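Local coordinates for protein 2-c-methyl-d-erythritol 2,4-cyclodiphosphate synthase (Plasmodium falciparum, PDB 4C82) that catalyses the cyclisation of 4-diphosphocytidyl-2-C-methyl-D-erythritol 2-phosphate to 2-C-methyl-D-erythritol 2,4-cyclodiphosphate, with release of CMP, in isoprenoid biosynthesis, at residues 136-141 with 150-155. The protein carries 1 engineered substitution. Sequence-based numbering, arbitrary orientation.
Sequences NIIKNI and SQISVK
The amide Ile141 N donates to Ile137 O at 2.9 Å, a helical bond that sets these two isoleucines one turn apart on the face of the helix turned to strand 152-157. No hydrogen bond links helix and strand, and the side chains that meet are all aliphatic. Val154 sits among three isoleucines: its CG1 meets Ile137 CG2 at 3.8 Å, while its CG2 lies closest to Ile138 CG1, at 3.5 Å. With CG1 anti to the carbonyl carbon (chi1 -73°), Ile138 carries CG1 and CD1 across Val154 CG2 at a slant and leaves its CG2 branch near Ile152. The side chains of Ile138 and Ile152 run past one another in opposite directions. Ile152 points toward the helix, its CD1 resting against Ile138 O at 3.6 Å and Ile141 CG2 at 3.8 Å. The CD1 of Ile141 meets Val154 CG1 tip to tip at 3.9 Å and also lies near Ile152 CG2. Ser153, on the alternate face of the strand, points away and hydrogen-bonds through OG to Asp120. Helix 64-77 adds Ile65 against Ile137 and Ile69 against Ile141. The segment axes cross at 143°, with helix 134-145 packed on the sheet as the connection of a beta-alpha-beta unit between the adjacent parallel strands 114-124 and 152-157.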
loop_
_atom_site.group_PDB
_atom_site.type_symbol
_atom_site.label_atom_id
_atom_site.label_comp_id
_atom_site.label_asym_id
_atom_site.label_seq_id
_atom_site.Cartn_x
_atom_site.Cartn_y
_atom_site.Cartn_z
ATOM N N ASN A 136 -17.259 1.273 16.107
ATOM C CA ASN A 136 -17.131 2.614 16.603
ATOM C C ASN A 136 -16.222 3.450 15.652
ATOM O O ASN A 136 -16.541 4.575 15.334
ATOM C CB ASN A 136 -16.499 2.528 17.992
ATOM C CG ASN A 136 -16.685 3.776 18.829
ATOM O OD1 ASN A 136 -17.070 4.843 18.345
ATOM N ND2 ASN A 136 -16.382 3.645 20.122
ATOM N N ILE A 137 -15.095 2.910 15.200
ATOM C CA ILE A 137 -14.181 3.669 14.264
ATOM C C ILE A 137 -14.949 4.004 12.982
ATOM O O ILE A 137 -14.846 5.082 12.479
ATOM C CB ILE A 137 -12.892 2.828 13.965
ATOM C CG1 ILE A 137 -12.046 2.659 15.262
ATOM C CG2 ILE A 137 -12.030 3.410 12.842
ATOM C CD1 ILE A 137 -10.956 1.559 15.257
ATOM N N ILE A 138 -15.745 3.073 12.479
ATOM C CA ILE A 138 -16.372 3.265 11.179
ATOM C C ILE A 138 -17.438 4.364 11.294
ATOM O O ILE A 138 -17.541 5.252 10.411
ATOM C CB ILE A 138 -16.941 1.949 10.644
ATOM C CG1 ILE A 138 -15.795 1.015 10.189
ATOM C CG2 ILE A 138 -17.913 2.197 9.480
ATOM C CD1 ILE A 138 -16.236 -0.433 9.848
ATOM N N LYS A 139 -18.180 4.357 12.403
ATOM C CA LYS A 139 -19.203 5.386 12.619
ATOM C C LYS A 139 -18.528 6.723 12.766
ATOM O O LYS A 139 -19.050 7.721 12.270
ATOM C CB LYS A 139 -20.049 5.069 13.883
ATOM C CG LYS A 139 -21.285 5.949 13.945
ATOM C CD LYS A 139 -21.382 6.684 15.266
ATOM C CE LYS A 139 -22.267 7.932 15.137
ATOM N NZ LYS A 139 -22.298 8.685 16.424
ATOM N N ASN A 140 -17.389 6.761 13.492
ATOM C CA ASN A 140 -16.632 8.004 13.694
ATOM C C ASN A 140 -16.142 8.558 12.368
ATOM O O ASN A 140 -16.256 9.750 12.120
ATOM C CB ASN A 140 -15.378 7.824 14.595
ATOM C CG ASN A 140 -15.714 7.728 16.084
ATOM O OD1 ASN A 140 -16.873 7.917 16.468
ATOM N ND2 ASN A 140 -14.685 7.435 16.941
ATOM N N ILE A 141 -15.538 7.703 11.530
ATOM C CA ILE A 141 -15.097 8.149 10.200
ATOM C C ILE A 141 -16.269 8.659 9.347
ATOM O O ILE A 141 -16.169 9.704 8.669
ATOM C CB ILE A 141 -14.375 7.002 9.444
ATOM C CG1 ILE A 141 -13.062 6.693 10.161
ATOM C CG2 ILE A 141 -14.126 7.401 7.968
ATOM C CD1 ILE A 141 -12.452 5.383 9.689
ATOM N N SER A 150 -21.327 2.145 4.564
ATOM C CA SER A 150 -20.997 1.233 3.487
ATOM C C SER A 150 -19.801 1.667 2.578
ATOM O O SER A 150 -19.411 0.937 1.691
ATOM C CB SER A 150 -22.229 0.979 2.632
ATOM O OG SER A 150 -22.663 2.184 2.047
ATOM N N GLN A 151 -19.298 2.883 2.741
ATOM C CA GLN A 151 -18.158 3.346 1.923
ATOM C C GLN A 151 -16.827 3.152 2.707
ATOM O O GLN A 151 -15.790 3.487 2.192
ATOM C CB GLN A 151 -18.342 4.804 1.512
ATOM C CG GLN A 151 -19.554 4.993 0.489
ATOM C CD GLN A 151 -19.909 6.480 0.390
ATOM O OE1 GLN A 151 -20.740 6.983 1.157
ATOM N NE2 GLN A 151 -19.129 7.215 -0.392
ATOM N N ILE A 152 -16.910 2.586 3.919
ATOM C CA ILE A 152 -15.742 2.481 4.819
ATOM C C ILE A 152 -15.430 1.019 5.169
ATOM O O ILE A 152 -16.329 0.177 5.427
ATOM C CB ILE A 152 -15.947 3.318 6.096
ATOM C CG1 ILE A 152 -16.389 4.740 5.723
ATOM C CG2 ILE A 152 -14.720 3.258 7.028
ATOM C CD1 ILE A 152 -17.153 5.420 6.840
ATOM N N SER A 153 -14.135 0.703 5.206
ATOM C CA SER A 153 -13.712 -0.641 5.652
ATOM C C SER A 153 -12.544 -0.352 6.590
ATOM O O SER A 153 -11.705 0.493 6.230
ATOM C CB SER A 153 -13.174 -1.414 4.492
ATOM O OG SER A 153 -12.350 -2.494 4.986
ATOM N N VAL A 154 -12.514 -0.953 7.781
ATOM C CA VAL A 154 -11.355 -0.753 8.640
ATOM C C VAL A 154 -10.946 -2.177 9.069
ATOM O O VAL A 154 -11.794 -2.893 9.608
ATOM C CB VAL A 154 -11.620 0.125 9.895
ATOM C CG1 VAL A 154 -12.051 1.532 9.583
ATOM C CG2 VAL A 154 -12.650 -0.488 10.792
ATOM N N LYS A 155 -9.682 -2.584 8.791
ATOM C CA LYS A 155 -9.205 -3.936 9.056
ATOM C C LYS A 155 -7.931 -3.895 9.903
ATOM O O LYS A 155 -7.102 -2.994 9.717
ATOM C CB LYS A 155 -8.901 -4.732 7.784
ATOM C CG LYS A 155 -9.821 -4.483 6.598
ATOM C CD LYS A 155 -9.682 -5.520 5.487
ATOM C CE LYS A 155 -8.608 -5.177 4.458
ATOM N NZ LYS A 155 -8.421 -3.762 4.064
#